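Local coordinates for Vv2_1132 (Vibrio vulnificus CMCP6, PDB 5Y9S), which probably regulates transcription as a tetrameric LysR-type regulator, pairing a DNA-binding helix-turn-helix domain with an effector-binding regulatory domain, at residues Q198-T209 with L224-S235. Residues are numbered along the deposited sequence; the frame is centred on the assembly and turned at random.
Sequences QTIPYLSYSEHT and LTLKPVFETTLS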
ATOM      1  N   GLN D 198     -38.638 -17.359  37.038  1.00 67.65           N
ATOM      2  CA  GLN D 198     -37.742 -16.314  37.540  1.00 66.57           C
ATOM      3  C   GLN D 198     -36.900 -15.669  36.435  1.00 61.81           C
ATOM      4  O   GLN D 198     -37.206 -15.801  35.247  1.00 57.62           O
ATOM      5  CB  GLN D 198     -36.814 -16.879  38.611  1.00 64.92           C
ATOM      6  CG  GLN D 198     -37.015 -16.275  39.981  1.00 72.43           C
ATOM      7  CD  GLN D 198     -36.399 -17.123  41.076  1.00 77.66           C
ATOM      8  OE1 GLN D 198     -35.862 -18.204  40.811  1.00 75.01           O
ATOM      9  NE2 GLN D 198     -36.482 -16.645  42.318  1.00 80.86           N
ATOM     10  N   THR D 199     -35.848 -14.960  36.851  1.00 61.00           N
ATOM     11  CA  THR D 199     -34.870 -14.370  35.941  1.00 55.95           C
ATOM     12  C   THR D 199     -33.697 -15.335  35.797  1.00 55.35           C
ATOM     13  O   THR D 199     -33.009 -15.644  36.780  1.00 50.95           O
ATOM     14  CB  THR D 199     -34.394 -13.008  36.452  1.00 52.68           C
ATOM     15  OG1 THR D 199     -35.359 -11.998  36.119  1.00 55.83           O
ATOM     16  CG2 THR D 199     -33.029 -12.634  35.848  1.00 37.13           C
ATOM     17  N   ILE D 200     -33.472 -15.806  34.582  1.00 51.75           N
ATOM     18  CA  ILE D 200     -32.579 -16.929  34.305  1.00 47.35           C
ATOM     19  C   ILE D 200     -31.381 -16.407  33.530  1.00 42.30           C
ATOM     20  O   ILE D 200     -31.566 -15.745  32.502  1.00 40.45           O
ATOM     21  CB  ILE D 200     -33.284 -18.030  33.497  1.00 50.05           C
ATOM     22  CG1 ILE D 200     -34.755 -18.126  33.906  1.00 51.45           C
ATOM     23  CG2 ILE D 200     -32.554 -19.333  33.675  1.00 51.67           C
ATOM     24  CD1 ILE D 200     -35.564 -19.075  33.052  1.00 49.67           C
ATOM     25  N   PRO D 201     -30.158 -16.692  33.965  1.00 33.71           N
ATOM     26  CA  PRO D 201     -28.995 -16.320  33.159  1.00 29.30           C
ATOM     27  C   PRO D 201     -29.027 -17.067  31.835  1.00 36.18           C
ATOM     28  O   PRO D 201     -29.319 -18.265  31.781  1.00 35.20           O
ATOM     29  CB  PRO D 201     -27.802 -16.744  34.024  1.00 39.50           C
ATOM     30  CG  PRO D 201     -28.373 -17.048  35.384  1.00 40.38           C
ATOM     31  CD  PRO D 201     -29.781 -17.472  35.151  1.00 40.32           C
ATOM     32  N   TYR D 202     -28.734 -16.342  30.761  1.00 33.56           N
ATOM     33  CA  TYR D 202     -28.938 -16.828  29.405  1.00 31.08           C
ATOM     34  C   TYR D 202     -27.608 -16.799  28.673  1.00 27.12           C
ATOM     35  O   TYR D 202     -26.969 -15.744  28.596  1.00 29.56           O
ATOM     36  CB  TYR D 202     -29.986 -15.972  28.691  1.00 29.48           C
ATOM     37  CG  TYR D 202     -30.131 -16.249  27.212  1.00 33.97           C
ATOM     38  CD1 TYR D 202     -30.125 -17.550  26.712  1.00 37.61           C
ATOM     39  CD2 TYR D 202     -30.297 -15.209  26.315  1.00 33.64           C
ATOM     40  CE1 TYR D 202     -30.265 -17.802  25.351  1.00 30.02           C
ATOM     41  CE2 TYR D 202     -30.449 -15.449  24.954  1.00 32.25           C
ATOM     42  CZ  TYR D 202     -30.426 -16.744  24.483  1.00 34.47           C
ATOM     43  OH  TYR D 202     -30.565 -16.966  23.132  1.00 50.48           O
ATOM     44  N   LEU D 203     -27.185 -17.960  28.152  1.00 28.80           N
ATOM     45  CA  LEU D 203     -25.949 -18.092  27.375  1.00 27.94           C
ATOM     46  C   LEU D 203     -26.330 -18.140  25.896  1.00 25.96           C
ATOM     47  O   LEU D 203     -26.874 -19.141  25.427  1.00 22.34           O
ATOM     48  CB  LEU D 203     -25.172 -19.345  27.779  1.00 21.66           C
ATOM     49  CG  LEU D 203     -25.102 -19.708  29.264  1.00 27.94           C
ATOM     50  CD1 LEU D 203     -24.899 -21.224  29.448  1.00 31.11           C
ATOM     51  CD2 LEU D 203     -23.984 -18.942  29.941  1.00 20.60           C
ATOM     52  N   SER D 204     -26.031 -17.069  25.166  1.00 26.61           N
ATOM     53  CA  SER D 204     -26.667 -16.786  23.886  1.00 25.95           C
ATOM     54  C   SER D 204     -25.663 -16.780  22.737  1.00 23.93           C
ATOM     55  O   SER D 204     -24.441 -16.732  22.931  1.00 29.65           O
ATOM     56  CB  SER D 204     -27.369 -15.430  23.930  1.00 18.36           C
ATOM     57  OG  SER D 204     -26.400 -14.400  23.957  1.00 29.90           O
ATOM     58  N   TYR D 205     -26.200 -16.794  21.518  1.00 20.47           N
ATOM     59  CA  TYR D 205     -25.379 -16.706  20.319  1.00 22.27           C
ATOM     60  C   TYR D 205     -25.230 -15.256  19.884  1.00 15.45           C
ATOM     61  O   TYR D 205     -26.109 -14.424  20.116  1.00 20.38           O
ATOM     62  CB  TYR D 205     -25.991 -17.505  19.184  1.00 22.94           C
ATOM     63  CG  TYR D 205     -25.973 -19.006  19.363  1.00 27.10           C
ATOM     64  CD1 TYR D 205     -24.900 -19.753  18.921  1.00 16.14           C
ATOM     65  CD2 TYR D 205     -27.069 -19.680  19.908  1.00 23.69           C
ATOM     66  CE1 TYR D 205     -24.879 -21.132  19.041  1.00 16.59           C
ATOM     67  CE2 TYR D 205     -27.063 -21.046  20.038  1.00 17.47           C
ATOM     68  CZ  TYR D 205     -25.967 -21.770  19.601  1.00 27.35           C
ATOM     69  OH  TYR D 205     -25.952 -23.135  19.729  1.00 26.47           O
ATOM     70  N   SER D 206     -24.096 -14.955  19.268  1.00 23.83           N
ATOM     71  CA  SER D 206     -23.901 -13.648  18.649  1.00 14.99           C
ATOM     72  C   SER D 206     -24.955 -13.404  17.577  1.00 30.67           C
ATOM     73  O   SER D 206     -25.437 -14.332  16.920  1.00 15.03           O
ATOM     74  CB  SER D 206     -22.507 -13.565  18.040  1.00 19.89           C
ATOM     75  OG  SER D 206     -21.556 -14.011  18.996  1.00 32.38           O
ATOM     76  N   GLU D 207     -25.311 -12.134  17.389  1.00 28.35           N
ATOM     77  CA  GLU D 207     -26.481 -11.864  16.569  1.00 34.41           C
ATOM     78  C   GLU D 207     -26.252 -12.179  15.105  1.00 33.63           C
ATOM     79  O   GLU D 207     -27.225 -12.243  14.351  1.00 45.39           O
ATOM     80  CB  GLU D 207     -26.924 -10.411  16.730  1.00 40.93           C
ATOM     81  CG  GLU D 207     -25.786  -9.436  16.837  1.00 55.26           C
ATOM     82  CD  GLU D 207     -26.271  -8.010  16.902  1.00 68.81           C
ATOM     83  OE1 GLU D 207     -25.434  -7.097  17.074  1.00 67.26           O
ATOM     84  OE2 GLU D 207     -27.498  -7.808  16.779  1.00 77.41           O
ATOM     85  N   HIS D 208     -25.011 -12.412  14.693  1.00 29.67           N
ATOM     86  CA  HIS D 208     -24.690 -12.597  13.286  1.00 33.47           C
ATOM     87  C   HIS D 208     -24.356 -14.048  12.955  1.00 29.80           C
ATOM     88  O   HIS D 208     -23.514 -14.329  12.098  1.00 43.32           O
ATOM     89  CB  HIS D 208     -23.556 -11.652  12.895  1.00 42.47           C
ATOM     90  CG  HIS D 208     -23.871 -10.211  13.169  1.00 44.65           C
ATOM     91  ND1 HIS D 208     -24.930  -9.554  12.573  1.00 42.40           N
ATOM     92  CD2 HIS D 208     -23.290  -9.311  14.000  1.00 43.47           C
ATOM     93  CE1 HIS D 208     -24.983  -8.311  13.017  1.00 37.97           C
ATOM     94  NE2 HIS D 208     -23.998  -8.136  13.882  1.00 43.93           N
ATOM     95  N   THR D 209     -25.013 -14.974  13.626  1.00 27.75           N
ATOM     96  CA  THR D 209     -24.887 -16.396  13.372  1.00 21.36           C
ATOM     97  C   THR D 209     -26.224 -16.919  12.879  1.00 19.65           C
ATOM     98  O   THR D 209     -27.277 -16.337  13.144  1.00 23.02           O
ATOM     99  CB  THR D 209     -24.499 -17.141  14.646  1.00 18.47           C
ATOM    100  OG1 THR D 209     -25.522 -16.931  15.632  1.00 18.20           O
ATOM    101  CG2 THR D 209     -23.194 -16.620  15.187  1.00 30.27           C
ATOM    102  N   LEU D 224     -40.405 -16.452  29.573  1.00 53.27           N
ATOM    103  CA  LEU D 224     -39.168 -16.453  30.336  1.00 61.17           C
ATOM    104  C   LEU D 224     -38.645 -15.033  30.479  1.00 65.20           C
ATOM    105  O   LEU D 224     -38.986 -14.137  29.704  1.00 70.65           O
ATOM    106  CB  LEU D 224     -38.098 -17.326  29.665  1.00 59.89           C
ATOM    107  CG  LEU D 224     -38.288 -18.843  29.708  1.00 64.19           C
ATOM    108  CD1 LEU D 224     -38.831 -19.287  31.068  1.00 62.33           C
ATOM    109  CD2 LEU D 224     -39.198 -19.301  28.583  1.00 67.73           C
ATOM    110  N   THR D 225     -37.802 -14.840  31.486  1.00 59.40           N
ATOM    111  CA  THR D 225     -37.042 -13.605  31.641  1.00 58.21           C
ATOM    112  C   THR D 225     -35.570 -14.002  31.572  1.00 51.51           C
ATOM    113  O   THR D 225     -34.947 -14.330  32.585  1.00 55.33           O
ATOM    114  CB  THR D 225     -37.397 -12.885  32.943  1.00 61.28           C
ATOM    115  OG1 THR D 225     -38.823 -12.819  33.066  1.00 74.10           O
ATOM    116  CG2 THR D 225     -36.826 -11.464  32.953  1.00 45.07           C
ATOM    117  N   LEU D 226     -35.021 -13.977  30.366  1.00 47.24           N
ATOM    118  CA  LEU D 226     -33.655 -14.415  30.115  1.00 46.98           C
ATOM    119  C   LEU D 226     -32.718 -13.214  30.149  1.00 52.82           C
ATOM    120  O   LEU D 226     -32.823 -12.315  29.308  1.00 57.56           O
ATOM    121  CB  LEU D 226     -33.558 -15.134  28.770  1.00 37.45           C
ATOM    122  CG  LEU D 226     -34.581 -16.246  28.549  1.00 39.11           C
ATOM    123  CD1 LEU D 226     -34.430 -16.841  27.164  1.00 40.50           C
ATOM    124  CD2 LEU D 226     -34.436 -17.322  29.620  1.00 40.46           C
ATOM    125  N   LYS D 227     -31.791 -13.211  31.109  1.00 44.80           N
ATOM    126  CA  LYS D 227     -30.801 -12.152  31.201  1.00 51.87           C
ATOM    127  C   LYS D 227     -29.504 -12.605  30.540  1.00 49.49           C
ATOM    128  O   LYS D 227     -28.809 -13.471  31.091  1.00 45.41           O
ATOM    129  CB  LYS D 227     -30.557 -11.775  32.661  1.00 52.49           C
ATOM    130  CG  LYS D 227     -29.290 -10.971  32.904  1.00 53.32           C
ATOM    131  CD  LYS D 227     -28.956 -10.952  34.388  1.00 63.22           C
ATOM    132  CE  LYS D 227     -27.471 -11.173  34.655  1.00 62.85           C
ATOM    133  NZ  LYS D 227     -27.249 -12.144  35.785  1.00 62.16           N
ATOM    134  N   PRO D 228     -29.136 -12.051  29.375  1.00 49.96           N
ATOM    135  CA  PRO D 228     -27.871 -12.426  28.726  1.00 41.74           C
ATOM    136  C   PRO D 228     -26.635 -12.185  29.572  1.00 38.78           C
ATOM    137  O   PRO D 228     -26.252 -11.039  29.809  1.00 47.08           O
ATOM    138  CB  PRO D 228     -27.844 -11.537  27.476  1.00 34.77           C
ATOM    139  CG  PRO D 228     -28.760 -10.448  27.765  1.00 47.32           C
ATOM    140  CD  PRO D 228     -29.866 -11.057  28.578  1.00 50.83           C
ATOM    141  N   VAL D 229     -25.981 -13.260  29.999  1.00 38.55           N
ATOM    142  CA  VAL D 229     -24.732 -13.163  30.748  1.00 37.53           C
ATOM    143  C   VAL D 229     -23.514 -13.514  29.916  1.00 30.33           C
ATOM    144  O   VAL D 229     -22.385 -13.330  30.400  1.00 44.20           O
ATOM    145  CB  VAL D 229     -24.758 -14.053  32.011  1.00 41.27           C
ATOM    146  CG1 VAL D 229     -26.008 -13.792  32.833  1.00 37.33           C
ATOM    147  CG2 VAL D 229     -24.685 -15.511  31.619  1.00 37.14           C
ATOM    148  N   PHE D 230     -23.687 -14.026  28.698  1.00 30.44           N
ATOM    149  CA  PHE D 230     -22.533 -14.515  27.951  1.00 21.22           C
ATOM    150  C   PHE D 230     -22.950 -14.754  26.500  1.00 23.72           C
ATOM    151  O   PHE D 230     -24.075 -15.192  26.241  1.00 33.20           O
ATOM    152  CB  PHE D 230     -21.983 -15.792  28.620  1.00 22.15           C
ATOM    153  CG  PHE D 230     -20.995 -16.549  27.792  1.00 24.94           C
ATOM    154  CD1 PHE D 230     -19.634 -16.336  27.946  1.00 18.60           C
ATOM    155  CD2 PHE D 230     -21.424 -17.522  26.898  1.00 24.24           C
ATOM    156  CE1 PHE D 230     -18.703 -17.064  27.176  1.00 20.93           C
ATOM    157  CE2 PHE D 230     -20.511 -18.233  26.124  1.00 19.78           C
ATOM    158  CZ  PHE D 230     -19.142 -18.009  26.277  1.00 19.41           C
ATOM    159  N   GLU D 231     -22.037 -14.458  25.570  1.00 23.22           N
ATOM    160  CA  GLU D 231     -22.311 -14.365  24.140  1.00 16.40           C
ATOM    161  C   GLU D 231     -21.196 -15.064  23.370  1.00 16.36           C
ATOM    162  O   GLU D 231     -20.024 -14.898  23.713  1.00 23.01           O
ATOM    163  CB  GLU D 231     -22.385 -12.877  23.736  1.00 24.04           C
ATOM    164  CG  GLU D 231     -23.124 -12.520  22.455  1.00 36.28           C
ATOM    165  CD  GLU D 231     -22.618 -11.221  21.872  1.00 44.86           C
ATOM    166  OE1 GLU D 231     -22.519 -10.237  22.630  1.00 47.56           O
ATOM    167  OE2 GLU D 231     -22.288 -11.190  20.675  1.00 46.05           O
ATOM    168  N   THR D 232     -21.528 -15.810  22.310  1.00 18.80           N
ATOM    169  CA  THR D 232     -20.465 -16.443  21.527  1.00 15.32           C
ATOM    170  C   THR D 232     -20.998 -16.889  20.170  1.00 18.74           C
ATOM    171  O   THR D 232     -22.204 -17.019  19.963  1.00 19.42           O
ATOM    172  CB  THR D 232     -19.861 -17.654  22.245  1.00 22.52           C
ATOM    173  OG1 THR D 232     -18.761 -18.157  21.485  1.00 21.38           O
ATOM    174  CG2 THR D 232     -20.887 -18.758  22.348  1.00 26.94           C
ATOM    175  N   THR D 233     -20.072 -17.163  19.251  1.00 16.37           N
ATOM    176  CA  THR D 233     -20.444 -17.794  17.993  1.00 15.67           C
ATOM    177  C   THR D 233     -20.355 -19.316  18.070  1.00 23.15           C
ATOM    178  O   THR D 233     -20.788 -19.997  17.135  1.00 40.59           O
ATOM    179  CB  THR D 233     -19.558 -17.293  16.853  1.00 21.88           C
ATOM    180  OG1 THR D 233     -18.169 -17.404  17.244  1.00 21.42           O
ATOM    181  CG2 THR D 233     -19.886 -15.815  16.496  1.00 13.96           C
ATOM    182  N   LEU D 234     -19.808 -19.862  19.151  1.00 19.79           N
ATOM    183  CA  LEU D 234     -19.363 -21.256  19.197  1.00 18.50           C
ATOM    184  C   LEU D 234     -20.280 -22.047  20.113  1.00 25.82           C
ATOM    185  O   LEU D 234     -20.235 -21.881  21.339  1.00 28.42           O
ATOM    186  CB  LEU D 234     -17.911 -21.345  19.662  1.00 17.03           C
ATOM    187  CG  LEU D 234     -16.961 -20.521  18.794  1.00 25.37           C
ATOM    188  CD1 LEU D 234     -15.579 -20.489  19.364  1.00 21.62           C
ATOM    189  CD2 LEU D 234     -16.939 -21.068  17.360  1.00 36.50           C
ATOM    190  N   SER D 235     -21.099 -22.913  19.508  1.00 28.86           N
ATOM    191  CA  SER D 235     -21.945 -23.824  20.275  1.00 27.74           C
ATOM    192  C   SER D 235     -21.158 -24.509  21.378  1.00 24.62           C
ATOM    193  O   SER D 235     -21.619 -24.606  22.523  1.00 29.79           O
ATOM    194  CB  SER D 235     -22.574 -24.865  19.341  1.00 22.50           C
ATOM    195  OG  SER D 235     -23.756 -24.336  18.771  1.00 24.73           O
TER
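Strands 199-205 and 225-232 pair in parallel within the LysR substrate-binding domain, as neighbours in its mixed sheet. The backbone ladder starts with Ile200 N donating to Thr225 O at 2.9 Å, nearly straight (170°), and Ile200 O receiving Lys227 N. Tyr202 continues it from Lys227 O to Val229 N, and Ser204 from Phe230 O to Thr232 N. Between Tyr202 and Leu203 the register slips by one: a beta bulge takes up Val229 as the extra residue. Its two methyls still pack against the first strand, Val229 CG1 3.7 Å from Pro201 CB and CG2 against Leu203 CD2, on the face where Leu203 also meets Phe230 CB. Helix 210-220 links the strands, making a classic beta-alpha-beta crossover of the periplasmic-binding-protein fold, and the Tyr202 ring and Leu226 pack against that helix. Tyr202 CG lies anti to the backbone N (chi1 171°), which carries the ring to Leu226; Leu226 CD1 sits over the ring centre, 4.3 Å above its plane, while Ser204 CB covers the opposite face near the rim. The ring's hydroxyl hydrogen-bonds to Glu216 of the crossover helix. At the far end Tyr205 OH and Ser235 OG share a 2.7 Å hydrogen bond, the serine oxygen lying in the ring plane at its edge, and tie the first strand to the start of helix 235-243. Thr209 suits the N-cap of helix 210-220: its OG1 caps Ser212 N, while its CG2 methyl meets Thr233 CG2 at 3.6 Å. Strand 225-232 also pairs with a strand of the second subunit, whose Lys96 forms a salt bridge with Glu231.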